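Local coordinates for protein epidermin decarboxylase (Staphylococcus epidermidis, PDB 1G63) that catalyses the FMN-dependent oxidative decarboxylation of the C-terminal cysteine of epidermin's precursor, forming a carbon-carbon double bond, at residues L65-I70 with C103-Q108; I34-S39 with D47-F52; N55-I60 with E72-I77; K139-D144 with L169-N174. All coordinates share one frame; numbering follows the deposited sequence.

Contact 1: L65-I70 with C103-Q108; sequences LNHINI and CLTGYQ. With FMN (flavin mononucleotide), chain M.
His-67 and Thr-105 make this contact by themselves, joining the first turn of one helix to the last turn of another in a Rossmann-like flavoprotein fold, at a flavin site shared between subunits. The tight part is the active-site imidazole. A chi1 of 57° tucks the ring over its own backbone at the helix start; NE2 comes close to the isoalloxazine, 3.5 Å from N10 of FMN, while ND1 turns to the threonine. The hydroxyl arrives at the imidazole edge, near its plane, and ND1 and Thr-105 OG1 form a weak hydrogen bond of 3.3 Å that either could donate. The stronger partner of OG1 is the carbonyl oxygen of Thr-101, one helical turn back, so the hydroxyl beside the histidine is itself held by its own helix. Met-120 of the second subunit packs on both residues and helps to bury them. The loose side lies beyond: Ile-68 is partly exposed and Asn-69 faces solvent, as does Gln-108 past the end of the other helix. There Asn-66 caps the histidine's helix, its OD1 accepting from Asn-69 N at 3.0 Å, with the donor 57° above the carbonyl plane.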
# COMPACT_ATOMS: atom_id res chain seq x y z
N LEU B 65 -18.19 -17.34 -7.12
CA LEU B 65 -19.43 -17.32 -7.89
C LEU B 65 -19.71 -18.73 -8.43
O LEU B 65 -18.81 -19.42 -8.91
CB LEU B 65 -19.27 -16.32 -9.04
CG LEU B 65 -20.31 -15.22 -9.25
CD1 LEU B 65 -21.02 -14.87 -7.96
CD2 LEU B 65 -19.61 -14.00 -9.84
N ASN B 66 -20.97 -19.17 -8.33
CA ASN B 66 -21.37 -20.50 -8.80
C ASN B 66 -21.63 -20.54 -10.31
O ASN B 66 -22.71 -20.18 -10.77
CB ASN B 66 -22.63 -20.94 -8.07
CG ASN B 66 -22.95 -22.41 -8.28
OD1 ASN B 66 -22.81 -22.93 -9.39
ND2 ASN B 66 -23.38 -23.08 -7.22
N HIS B 67 -20.64 -21.00 -11.07
CA HIS B 67 -20.75 -21.07 -12.52
C HIS B 67 -21.86 -22.00 -13.01
O HIS B 67 -22.43 -21.79 -14.09
CB HIS B 67 -19.41 -21.48 -13.13
CG HIS B 67 -18.89 -22.79 -12.60
ND1 HIS B 67 -19.08 -23.98 -13.26
CD2 HIS B 67 -18.24 -23.09 -11.45
CE1 HIS B 67 -18.58 -24.96 -12.54
NE2 HIS B 67 -18.06 -24.45 -11.44
N ILE B 68 -22.16 -23.04 -12.24
CA ILE B 68 -23.21 -23.98 -12.61
C ILE B 68 -24.56 -23.27 -12.59
O ILE B 68 -25.36 -23.42 -13.51
CB ILE B 68 -23.23 -25.17 -11.65
CG1 ILE B 68 -21.91 -25.94 -11.78
CG2 ILE B 68 -24.41 -26.08 -11.97
CD1 ILE B 68 -21.64 -26.87 -10.62
N ASN B 69 -24.81 -22.50 -11.53
CA ASN B 69 -26.05 -21.76 -11.41
C ASN B 69 -26.14 -20.71 -12.51
O ASN B 69 -27.22 -20.48 -13.06
CB ASN B 69 -26.12 -21.08 -10.05
CG ASN B 69 -26.38 -22.06 -8.92
OD1 ASN B 69 -26.28 -21.71 -7.75
ND2 ASN B 69 -26.73 -23.30 -9.28
N ILE B 70 -25.02 -20.07 -12.82
CA ILE B 70 -25.01 -19.06 -13.87
C ILE B 70 -25.49 -19.69 -15.18
O ILE B 70 -26.30 -19.12 -15.89
CB ILE B 70 -23.59 -18.47 -14.05
CG1 ILE B 70 -23.21 -17.66 -12.80
CG2 ILE B 70 -23.53 -17.58 -15.30
CD1 ILE B 70 -21.81 -17.08 -12.82
N CYS B 103 -18.27 -21.09 -20.07
CA CYS B 103 -18.38 -21.58 -21.44
C CYS B 103 -18.18 -23.09 -21.54
O CYS B 103 -18.77 -23.72 -22.41
CB CYS B 103 -17.39 -20.85 -22.36
SG CYS B 103 -17.84 -19.12 -22.66
N LEU B 104 -17.35 -23.66 -20.67
CA LEU B 104 -17.14 -25.11 -20.70
C LEU B 104 -18.42 -25.79 -20.24
O LEU B 104 -18.94 -26.70 -20.88
CB LEU B 104 -15.99 -25.53 -19.78
CG LEU B 104 -15.79 -27.05 -19.67
CD1 LEU B 104 -14.49 -27.46 -20.34
CD2 LEU B 104 -15.78 -27.48 -18.21
N THR B 105 -18.94 -25.32 -19.11
CA THR B 105 -20.14 -25.88 -18.52
C THR B 105 -21.36 -25.75 -19.43
O THR B 105 -22.17 -26.67 -19.52
CB THR B 105 -20.44 -25.20 -17.17
OG1 THR B 105 -19.31 -25.33 -16.31
CG2 THR B 105 -21.65 -25.84 -16.50
N GLY B 106 -21.49 -24.62 -20.12
CA GLY B 106 -22.64 -24.42 -20.98
C GLY B 106 -22.41 -24.52 -22.48
O GLY B 106 -23.01 -23.76 -23.24
N TYR B 107 -21.56 -25.45 -22.91
CA TYR B 107 -21.26 -25.63 -24.34
C TYR B 107 -22.51 -25.86 -25.20
O TYR B 107 -22.52 -25.53 -26.38
CB TYR B 107 -20.29 -26.79 -24.54
CG TYR B 107 -20.82 -28.15 -24.11
CD1 TYR B 107 -21.00 -28.45 -22.76
CD2 TYR B 107 -21.14 -29.13 -25.05
CE1 TYR B 107 -21.49 -29.69 -22.36
CE2 TYR B 107 -21.64 -30.38 -24.66
CZ TYR B 107 -21.81 -30.65 -23.31
OH TYR B 107 -22.29 -31.87 -22.90
N GLN B 108 -23.56 -26.41 -24.60
CA GLN B 108 -24.79 -26.68 -25.32
C GLN B 108 -25.64 -25.45 -25.62
O GLN B 108 -26.47 -25.48 -26.53
CB GLN B 108 -25.61 -27.72 -24.56
CG GLN B 108 -24.93 -29.08 -24.51
CD GLN B 108 -25.57 -30.05 -23.53
OE1 GLN B 108 -25.54 -29.85 -22.31
NE2 GLN B 108 -26.15 -31.13 -24.06
N1 FMN M . -14.01 -26.85 -11.15
C2 FMN M . -13.89 -28.21 -11.21
O2 FMN M . -13.34 -28.80 -12.09
N3 FMN M . -14.45 -28.99 -10.16
C4 FMN M . -15.11 -28.50 -9.09
O4 FMN M . -15.58 -29.28 -8.25
C4A FMN M . -15.28 -27.04 -9.03
N5 FMN M . -15.87 -26.46 -8.00
C5A FMN M . -15.86 -25.10 -7.90
C6 FMN M . -16.42 -24.46 -6.72
C7 FMN M . -16.57 -23.09 -6.61
C7M FMN M . -17.15 -22.45 -5.34
C8 FMN M . -15.92 -22.22 -7.61
C8M FMN M . -15.92 -20.73 -7.47
C9 FMN M . -15.41 -22.83 -8.76
C9A FMN M . -15.35 -24.23 -8.95
N10 FMN M . -14.81 -24.88 -10.09
C10 FMN M . -14.66 -26.26 -10.14
C1' FMN M . -14.24 -24.08 -11.19
C2' FMN M . -12.71 -23.94 -10.99
O2' FMN M . -12.33 -23.34 -9.74
C3' FMN M . -12.11 -23.11 -12.12
O3' FMN M . -12.33 -23.79 -13.39
C4' FMN M . -10.62 -22.80 -12.00
O4' FMN M . -10.22 -21.86 -13.02
C5' FMN M . -9.71 -24.02 -12.04
O5' FMN M . -8.35 -23.64 -11.80
P FMN M . -7.21 -24.66 -11.44
O1P FMN M . -7.17 -25.66 -12.53
O2P FMN M . -7.49 -25.26 -10.09
O3P FMN M . -5.90 -23.79 -11.38

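Contact 2: I34-S39 with D47-F52; sequences ILFSPS and DVLKLF. With FMN (flavin mononucleotide), chain N.
Leu-49 meets Phe-36 at the rim of the phenyl ring, and this edge-on approach organises the contact. The two side chains cross at about a right angle: the branch carbon Leu-49 CG sits near the ring plane, 3.6 Å from Phe-36 CZ, and one methyl, Leu-49 CD2, reaches that same CZ at 3.6 Å. The leucine therefore abuts the far end of the ring and does not lie on its face. The torsion of Phe-36 explains this: CG is anti to the carbonyl carbon (chi1 -66°), which carries the ring off the strand with CZ leading toward the short 3-10 segment. Ile-34, two residues earlier on the same side of strand 32-36, adds a looser touch, its CG2 lying 4.3 Å from Leu-49 CB. Ile-18 and Ile-22 of helix 18-25 also pack on the leucine, whereas Leu-35 points to the other side of the sheet and meets helix 98-105. On the outer side of the 3-10 segment, Lys-50 NZ and Asp-47 OD1 form a salt bridge at 3.3 Å whose hydrogen bond is weak. Where the strand ends, as in Rossmann-like folds generally, the chain turns to the cofactor: Ser-37 OG donates to the FMN phosphate oxygen O2P at 2.9 Å. The chemistry of the contact proper is purely apolar, so the side chains meet through shape and dispersion, without a directional bond, and the bond to the cofactor comes from Ser-37, just beyond the strand.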
# COMPACT_ATOMS: atom_id res chain seq x y z
N ILE B 34 -24.23 -9.87 -18.04
CA ILE B 34 -22.91 -9.88 -18.65
C ILE B 34 -21.78 -10.35 -17.73
O ILE B 34 -21.84 -10.20 -16.50
CB ILE B 34 -22.61 -8.48 -19.22
CG1 ILE B 34 -21.39 -8.53 -20.13
CG2 ILE B 34 -22.47 -7.48 -18.09
CD1 ILE B 34 -21.33 -7.40 -21.13
N LEU B 35 -20.76 -10.94 -18.34
CA LEU B 35 -19.60 -11.47 -17.63
C LEU B 35 -18.37 -11.15 -18.50
O LEU B 35 -18.37 -11.43 -19.69
CB LEU B 35 -19.77 -12.99 -17.48
CG LEU B 35 -18.88 -13.80 -16.53
CD1 LEU B 35 -19.25 -15.28 -16.63
CD2 LEU B 35 -17.42 -13.60 -16.90
N PHE B 36 -17.34 -10.56 -17.91
CA PHE B 36 -16.14 -10.19 -18.67
C PHE B 36 -14.91 -11.04 -18.37
O PHE B 36 -14.79 -11.66 -17.32
CB PHE B 36 -15.76 -8.72 -18.40
CG PHE B 36 -16.76 -7.71 -18.91
CD1 PHE B 36 -17.84 -7.33 -18.12
CD2 PHE B 36 -16.61 -7.14 -20.17
CE1 PHE B 36 -18.76 -6.38 -18.58
CE2 PHE B 36 -17.52 -6.19 -20.64
CZ PHE B 36 -18.60 -5.81 -19.84
N SER B 37 -13.99 -11.06 -19.33
CA SER B 37 -12.74 -11.78 -19.15
C SER B 37 -11.82 -10.78 -18.42
O SER B 37 -11.95 -9.57 -18.59
CB SER B 37 -12.13 -12.15 -20.50
OG SER B 37 -11.60 -11.03 -21.16
N PRO B 38 -10.91 -11.28 -17.58
CA PRO B 38 -9.99 -10.38 -16.86
C PRO B 38 -9.34 -9.31 -17.74
O PRO B 38 -9.29 -8.14 -17.38
CB PRO B 38 -8.97 -11.34 -16.27
CG PRO B 38 -9.80 -12.55 -15.98
CD PRO B 38 -10.66 -12.69 -17.23
N SER B 39 -8.86 -9.72 -18.91
CA SER B 39 -8.20 -8.79 -19.82
C SER B 39 -9.09 -7.71 -20.41
O SER B 39 -8.61 -6.61 -20.73
CB SER B 39 -7.53 -9.54 -20.96
OG SER B 39 -6.49 -10.36 -20.48
N ASP B 47 -17.96 -1.73 -14.52
CA ASP B 47 -19.04 -1.37 -13.60
C ASP B 47 -20.14 -0.56 -14.28
O ASP B 47 -21.29 -0.59 -13.85
CB ASP B 47 -18.50 -0.62 -12.38
CG ASP B 47 -18.02 -1.55 -11.29
OD1 ASP B 47 -18.84 -2.35 -10.79
OD2 ASP B 47 -16.83 -1.50 -10.92
N VAL B 48 -19.78 0.17 -15.34
CA VAL B 48 -20.73 0.98 -16.08
C VAL B 48 -21.83 0.13 -16.68
O VAL B 48 -22.98 0.57 -16.79
CB VAL B 48 -20.04 1.77 -17.21
CG1 VAL B 48 -21.07 2.36 -18.15
CG2 VAL B 48 -19.22 2.89 -16.61
N LEU B 49 -21.49 -1.09 -17.07
CA LEU B 49 -22.47 -1.99 -17.65
C LEU B 49 -23.61 -2.32 -16.68
O LEU B 49 -24.66 -2.80 -17.10
CB LEU B 49 -21.80 -3.28 -18.14
CG LEU B 49 -21.03 -3.19 -19.47
CD1 LEU B 49 -21.90 -2.51 -20.50
CD2 LEU B 49 -19.75 -2.41 -19.30
N LYS B 50 -23.40 -2.06 -15.39
CA LYS B 50 -24.45 -2.32 -14.40
C LYS B 50 -25.65 -1.43 -14.70
O LYS B 50 -26.77 -1.71 -14.28
CB LYS B 50 -23.96 -2.02 -12.98
CG LYS B 50 -23.12 -3.10 -12.34
CD LYS B 50 -22.67 -2.64 -10.96
CE LYS B 50 -21.82 -3.68 -10.25
NZ LYS B 50 -21.38 -3.18 -8.91
N LEU B 51 -25.40 -0.34 -15.42
CA LEU B 51 -26.45 0.61 -15.76
C LEU B 51 -27.33 0.16 -16.93
O LEU B 51 -28.40 0.70 -17.15
CB LEU B 51 -25.84 1.97 -16.09
CG LEU B 51 -25.04 2.60 -14.94
CD1 LEU B 51 -24.28 3.80 -15.46
CD2 LEU B 51 -25.97 2.99 -13.80
N PHE B 52 -26.87 -0.84 -17.68
CA PHE B 52 -27.63 -1.33 -18.82
C PHE B 52 -28.06 -2.77 -18.66
O PHE B 52 -29.12 -3.16 -19.12
CB PHE B 52 -26.81 -1.19 -20.11
CG PHE B 52 -26.25 0.17 -20.34
CD1 PHE B 52 -25.05 0.56 -19.72
CD2 PHE B 52 -26.91 1.09 -21.15
CE1 PHE B 52 -24.53 1.84 -19.92
CE2 PHE B 52 -26.39 2.37 -21.35
CZ PHE B 52 -25.20 2.74 -20.73
N1 FMN N . -7.72 -10.11 -29.71
C2 FMN N . -8.76 -10.57 -30.49
O2 FMN N . -9.03 -11.73 -30.62
N3 FMN N . -9.58 -9.61 -31.18
C4 FMN N . -9.42 -8.27 -31.15
O4 FMN N . -10.16 -7.53 -31.81
C4A FMN N . -8.29 -7.78 -30.34
N5 FMN N . -8.07 -6.48 -30.21
C5A FMN N . -7.13 -6.04 -29.32
C6 FMN N . -6.95 -4.61 -29.08
C7 FMN N . -5.94 -4.10 -28.32
C7M FMN N . -5.80 -2.59 -28.08
C8 FMN N . -5.13 -5.03 -27.49
C8M FMN N . -4.10 -4.51 -26.53
C9 FMN N . -5.27 -6.39 -27.73
C9A FMN N . -6.23 -6.94 -28.60
N10 FMN N . -6.42 -8.33 -28.86
C10 FMN N . -7.48 -8.80 -29.62
C1' FMN N . -5.57 -9.32 -28.16
C2' FMN N . -6.31 -9.81 -26.89
O2' FMN N . -6.67 -8.78 -25.97
C3' FMN N . -5.44 -10.84 -26.16
O3' FMN N . -5.23 -12.00 -27.02
C4' FMN N . -5.98 -11.32 -24.82
O4' FMN N . -5.00 -12.13 -24.13
C5' FMN N . -7.30 -12.07 -24.90
O5' FMN N . -7.79 -12.38 -23.58
P FMN N . -9.27 -12.86 -23.30
O1P FMN N . -9.50 -14.09 -24.12
O2P FMN N . -10.19 -11.74 -23.61
O3P FMN N . -9.28 -13.18 -21.76

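Contact 3: N55-I60 with E72-I77; sequences NLYDEI and ENHEYI
Van der Waals contact between Tyr-57 and His-74 carries most of this meeting. The two side chains come from opposite directions, and the phenol oxygen Tyr-57 OH arrives at the edge of the imidazole, near its plane, 3.4 Å from His-74 CE1. Relative to the tyrosine, the same carbon lies oblique to the ring, 3.9 Å from Tyr-57 CE1. With CG anti to the carbonyl carbon (chi1 -61°), the phenol leans out along the sheet, passing Asn-33, Leu-35 and Leu-6 on its way. Asn-73 lies beside the phenol oxygen.

The fold sets the distance the tyrosine spans. Strands 56-57 and 76-82 are parallel members of one sheet, joined through helix 67-72 as a beta-alpha-beta crossover, with strands 32-36 and 5-9 lying between them. The tyrosine bridges that gap at the level where the second strand is about to begin.

Hydrogen bonds hold the imidazole. His-74 ND1 is bonded to the carbonyl oxygen of Ile-70, in the preceding helix, and NE2 to Asn-33 OD1, which together settle the rotation of the ring and present CE1 to the phenol. Two acceptors round the ring could favour its protonated form and make CE1-H more polar. A separate bond shapes the chain past the tyrosine, where Asp-58 forms an Asx turn: its OD2 accepts from Ile-60 N at 3.0 Å with an N-H...O angle of 152°, the donor standing above the carboxylate plane.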
# COMPACT_ATOMS: atom_id res chain seq x y z
N ASN B 55 -27.81 -7.92 -14.62
CA ASN B 55 -26.83 -8.39 -13.66
C ASN B 55 -25.43 -8.47 -14.26
O ASN B 55 -25.26 -8.85 -15.42
CB ASN B 55 -27.19 -9.77 -13.11
CG ASN B 55 -28.56 -9.82 -12.50
OD1 ASN B 55 -29.55 -10.02 -13.20
ND2 ASN B 55 -28.63 -9.64 -11.19
N LEU B 56 -24.44 -8.13 -13.44
CA LEU B 56 -23.04 -8.19 -13.85
C LEU B 56 -22.34 -9.20 -12.95
O LEU B 56 -22.35 -9.05 -11.73
CB LEU B 56 -22.37 -6.82 -13.69
CG LEU B 56 -20.83 -6.82 -13.74
CD1 LEU B 56 -20.32 -7.28 -15.09
CD2 LEU B 56 -20.33 -5.42 -13.44
N TYR B 57 -21.76 -10.23 -13.54
CA TYR B 57 -21.04 -11.23 -12.76
C TYR B 57 -19.57 -10.83 -12.70
O TYR B 57 -18.87 -10.81 -13.71
CB TYR B 57 -21.19 -12.61 -13.40
CG TYR B 57 -22.63 -13.08 -13.46
CD1 TYR B 57 -23.30 -13.16 -14.68
CD2 TYR B 57 -23.32 -13.42 -12.30
CE1 TYR B 57 -24.62 -13.57 -14.74
CE2 TYR B 57 -24.65 -13.83 -12.35
CZ TYR B 57 -25.29 -13.91 -13.57
OH TYR B 57 -26.60 -14.33 -13.63
N ASP B 58 -19.11 -10.49 -11.50
CA ASP B 58 -17.74 -10.04 -11.27
C ASP B 58 -16.99 -11.03 -10.37
O ASP B 58 -17.26 -11.10 -9.17
CB ASP B 58 -17.77 -8.65 -10.63
CG ASP B 58 -16.39 -8.04 -10.47
OD1 ASP B 58 -16.32 -6.88 -10.02
OD2 ASP B 58 -15.37 -8.70 -10.78
N GLU B 59 -16.06 -11.78 -10.95
CA GLU B 59 -15.30 -12.77 -10.19
C GLU B 59 -14.27 -12.16 -9.21
O GLU B 59 -13.75 -12.86 -8.34
CB GLU B 59 -14.59 -13.73 -11.14
CG GLU B 59 -13.51 -13.10 -11.99
CD GLU B 59 -13.00 -14.02 -13.07
OE1 GLU B 59 -12.47 -15.11 -12.75
OE2 GLU B 59 -13.14 -13.67 -14.26
N ILE B 60 -13.98 -10.87 -9.34
CA ILE B 60 -13.04 -10.23 -8.43
C ILE B 60 -13.81 -9.84 -7.18
O ILE B 60 -13.34 -10.05 -6.06
CB ILE B 60 -12.41 -8.97 -9.05
CG1 ILE B 60 -11.46 -9.37 -10.17
CG2 ILE B 60 -11.66 -8.20 -7.98
CD1 ILE B 60 -10.89 -8.18 -10.92
N GLU B 72 -27.32 -22.54 -15.59
CA GLU B 72 -28.71 -22.98 -15.50
C GLU B 72 -29.67 -21.79 -15.57
O GLU B 72 -30.81 -21.94 -16.01
CB GLU B 72 -28.95 -23.75 -14.20
CG GLU B 72 -28.03 -24.96 -14.03
CD GLU B 72 -28.35 -25.78 -12.79
OE1 GLU B 72 -28.52 -25.18 -11.69
OE2 GLU B 72 -28.42 -27.03 -12.91
N ASN B 73 -29.20 -20.62 -15.15
CA ASN B 73 -30.01 -19.41 -15.14
C ASN B 73 -30.18 -18.77 -16.52
O ASN B 73 -30.91 -17.79 -16.66
CB ASN B 73 -29.40 -18.39 -14.19
CG ASN B 73 -30.27 -17.15 -14.02
OD1 ASN B 73 -29.76 -16.03 -13.88
ND2 ASN B 73 -31.58 -17.36 -14.00
N HIS B 74 -29.52 -19.31 -17.53
CA HIS B 74 -29.64 -18.73 -18.86
C HIS B 74 -30.00 -19.74 -19.95
O HIS B 74 -29.62 -20.90 -19.89
CB HIS B 74 -28.34 -18.01 -19.26
CG HIS B 74 -27.97 -16.87 -18.37
ND1 HIS B 74 -27.31 -17.04 -17.17
CD2 HIS B 74 -28.21 -15.54 -18.48
CE1 HIS B 74 -27.14 -15.87 -16.59
NE2 HIS B 74 -27.68 -14.94 -17.36
N GLU B 75 -30.73 -19.27 -20.95
CA GLU B 75 -31.13 -20.12 -22.06
C GLU B 75 -30.14 -19.94 -23.21
O GLU B 75 -29.93 -20.85 -24.01
CB GLU B 75 -32.55 -19.76 -22.51
CG GLU B 75 -33.64 -20.27 -21.57
CD GLU B 75 -35.04 -19.88 -22.03
OE1 GLU B 75 -35.41 -20.18 -23.19
OE2 GLU B 75 -35.79 -19.28 -21.23
N TYR B 76 -29.52 -18.77 -23.28
CA TYR B 76 -28.55 -18.48 -24.32
C TYR B 76 -27.29 -17.86 -23.72
O TYR B 76 -27.36 -17.01 -22.84
CB TYR B 76 -29.13 -17.52 -25.35
CG TYR B 76 -30.55 -17.82 -25.77
CD1 TYR B 76 -31.62 -17.44 -24.97
CD2 TYR B 76 -30.82 -18.49 -26.96
CE1 TYR B 76 -32.93 -17.72 -25.34
CE2 TYR B 76 -32.12 -18.78 -27.34
CZ TYR B 76 -33.18 -18.39 -26.53
OH TYR B 76 -34.48 -18.66 -26.89
N ILE B 77 -26.14 -18.31 -24.21
CA ILE B 77 -24.87 -17.79 -23.76
C ILE B 77 -24.07 -17.38 -24.99
O ILE B 77 -23.72 -18.22 -25.82
CB ILE B 77 -24.08 -18.84 -22.96
CG1 ILE B 77 -24.88 -19.26 -21.73
CG2 ILE B 77 -22.72 -18.28 -22.54
CD1 ILE B 77 -24.22 -20.35 -20.90

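Contact 4: K139-D144 with L169-N174; sequences KVYSPD and LNFVLN
The backbones come closest at Tyr-141 and Phe-171, whose CA atoms are 7.1 Å apart, where the chain leaving strand 139-140 passes the last turn of helix 165-172. The phenylalanine ring carries the contact. Its CG is anti to the backbone N (chi1 -173°), which sends the ring straight off the helix and under the tyrosine. Tyr-141 CB stands over the centre of this ring, 3.6 Å from the Phe-171 centroid and only 10° off the ring normal, a CH-pi contact. The phenol then descends edge first: its CD2 is 3.6 Å from Phe-171 CD1, and the two planes stand at 89°, a T-shaped pair with the tyrosine as the edge and the phenylalanine as the face. The rim of the phenyl ring meets the strand itself, with Lys-139 C and Val-140 N at its edge. Lys-139 CB adds an apolar touch 3.7 Å from Phe-171 CE2, before the rest of the lysine leads away. At the far end of the tyrosine, the hydroxyl lies close to both carboxylate oxygens of Asp-144. Around this pair, Phe-113 of the neighbouring strand 110-114 meets the Tyr-141 ring, Val-172 runs on to Phe-111 and Tyr-76, and Val-140, pointing away from Phe-171, packs on helix 124-134.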
# COMPACT_ATOMS: atom_id res chain seq x y z
N LYS B 139 -22.22 -23.39 -31.67
CA LYS B 139 -22.51 -22.48 -32.77
C LYS B 139 -21.46 -21.37 -32.90
O LYS B 139 -21.26 -20.57 -31.98
CB LYS B 139 -23.90 -21.85 -32.60
CG LYS B 139 -25.06 -22.83 -32.78
CD LYS B 139 -25.18 -23.78 -31.59
CE LYS B 139 -26.36 -24.75 -31.75
NZ LYS B 139 -26.21 -25.66 -32.93
N VAL B 140 -20.79 -21.35 -34.04
CA VAL B 140 -19.77 -20.36 -34.31
C VAL B 140 -20.18 -19.58 -35.55
O VAL B 140 -20.20 -20.13 -36.65
CB VAL B 140 -18.39 -21.01 -34.56
CG1 VAL B 140 -17.34 -19.93 -34.76
CG2 VAL B 140 -18.02 -21.91 -33.40
N TYR B 141 -20.49 -18.31 -35.38
CA TYR B 141 -20.93 -17.46 -36.47
C TYR B 141 -19.79 -17.09 -37.44
O TYR B 141 -18.64 -16.92 -37.04
CB TYR B 141 -21.57 -16.22 -35.85
CG TYR B 141 -22.00 -15.13 -36.78
CD1 TYR B 141 -21.10 -14.14 -37.18
CD2 TYR B 141 -23.33 -15.04 -37.21
CE1 TYR B 141 -21.52 -13.08 -37.99
CE2 TYR B 141 -23.75 -13.99 -38.01
CZ TYR B 141 -22.84 -13.02 -38.40
OH TYR B 141 -23.26 -11.98 -39.21
N SER B 142 -20.10 -16.99 -38.73
CA SER B 142 -19.07 -16.61 -39.70
C SER B 142 -18.94 -15.10 -39.66
O SER B 142 -19.88 -14.38 -40.01
CB SER B 142 -19.46 -17.05 -41.12
OG SER B 142 -19.41 -18.46 -41.24
N PRO B 143 -17.78 -14.59 -39.22
CA PRO B 143 -17.49 -13.16 -39.10
C PRO B 143 -17.86 -12.36 -40.34
O PRO B 143 -17.62 -12.78 -41.46
CB PRO B 143 -15.97 -13.14 -38.87
CG PRO B 143 -15.73 -14.41 -38.14
CD PRO B 143 -16.60 -15.40 -38.89
N ASP B 144 -18.45 -11.18 -40.12
CA ASP B 144 -18.83 -10.31 -41.23
C ASP B 144 -17.54 -9.67 -41.74
O ASP B 144 -16.55 -9.57 -41.01
CB ASP B 144 -19.83 -9.25 -40.76
CG ASP B 144 -21.17 -9.84 -40.38
OD1 ASP B 144 -21.77 -10.52 -41.23
OD2 ASP B 144 -21.62 -9.65 -39.23
N LEU B 169 -29.36 -11.91 -33.64
CA LEU B 169 -30.71 -12.36 -33.31
C LEU B 169 -31.05 -13.58 -34.16
O LEU B 169 -31.59 -14.56 -33.67
CB LEU B 169 -31.71 -11.24 -33.57
CG LEU B 169 -32.29 -10.50 -32.36
CD1 LEU B 169 -31.29 -10.49 -31.22
CD2 LEU B 169 -32.67 -9.09 -32.77
N ASN B 170 -30.72 -13.51 -35.45
CA ASN B 170 -31.00 -14.61 -36.37
C ASN B 170 -30.13 -15.84 -36.12
O ASN B 170 -30.59 -16.97 -36.26
CB ASN B 170 -30.80 -14.14 -37.82
CG ASN B 170 -31.18 -15.21 -38.83
OD1 ASN B 170 -32.36 -15.53 -39.01
ND2 ASN B 170 -30.19 -15.79 -39.50
N PHE B 171 -28.87 -15.61 -35.76
CA PHE B 171 -27.94 -16.70 -35.51
C PHE B 171 -28.28 -17.41 -34.22
O PHE B 171 -28.09 -18.62 -34.10
CB PHE B 171 -26.51 -16.17 -35.43
CG PHE B 171 -25.46 -17.24 -35.34
CD1 PHE B 171 -25.15 -18.01 -36.45
CD2 PHE B 171 -24.80 -17.49 -34.15
CE1 PHE B 171 -24.18 -19.02 -36.39
CE2 PHE B 171 -23.82 -18.50 -34.06
CZ PHE B 171 -23.52 -19.27 -35.19
N VAL B 172 -28.81 -16.66 -33.26
CA VAL B 172 -29.16 -17.20 -31.97
C VAL B 172 -30.56 -17.81 -31.86
O VAL B 172 -30.76 -18.76 -31.12
CB VAL B 172 -28.96 -16.12 -30.86
CG1 VAL B 172 -29.61 -16.55 -29.55
CG2 VAL B 172 -27.47 -15.89 -30.65
N LEU B 173 -31.52 -17.27 -32.61
CA LEU B 173 -32.89 -17.78 -32.54
C LEU B 173 -33.33 -18.78 -33.63
O LEU B 173 -34.53 -18.99 -33.83
CB LEU B 173 -33.88 -16.61 -32.48
CG LEU B 173 -34.06 -15.77 -31.20
CD1 LEU B 173 -34.12 -16.67 -29.97
CD2 LEU B 173 -32.95 -14.77 -31.06
N ASN B 174 -32.37 -19.41 -34.31
CA ASN B 174 -32.66 -20.43 -35.35
C ASN B 174 -31.96 -21.76 -35.06
O ASN B 174 -32.65 -22.80 -34.96
CB ASN B 174 -32.24 -19.93 -36.73
CG ASN B 174 -33.23 -18.95 -37.31
OD1 ASN B 174 -33.64 -17.99 -36.64
ND2 ASN B 174 -33.64 -19.17 -38.56

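Read from the N terminus, contact 2 comes first, closing the short loop between strand 32-36 and the 3-10 segment that precedes strand 56-57. Contact 3 then bridges the ends of a crossover whose helix, 67-72, contact 1 joins to helix 98-105, closing 32 residues; the two cross, since 65-70 lies inside 55-77 while 103-108 lies beyond it. Contact 4 follows in series, closing 24 residues that include the antiparallel hairpin. Backbone bonds couple contacts 2 and 3, Leu-65 and Ile-70 pack contact 1 on Tyr-57, and Tyr-76 touches Val-172 and Leu-173. Contacts 3 and 4 thus hold the two outermost strands, one to the loop before strand 76-82, the other to the C-terminal helix.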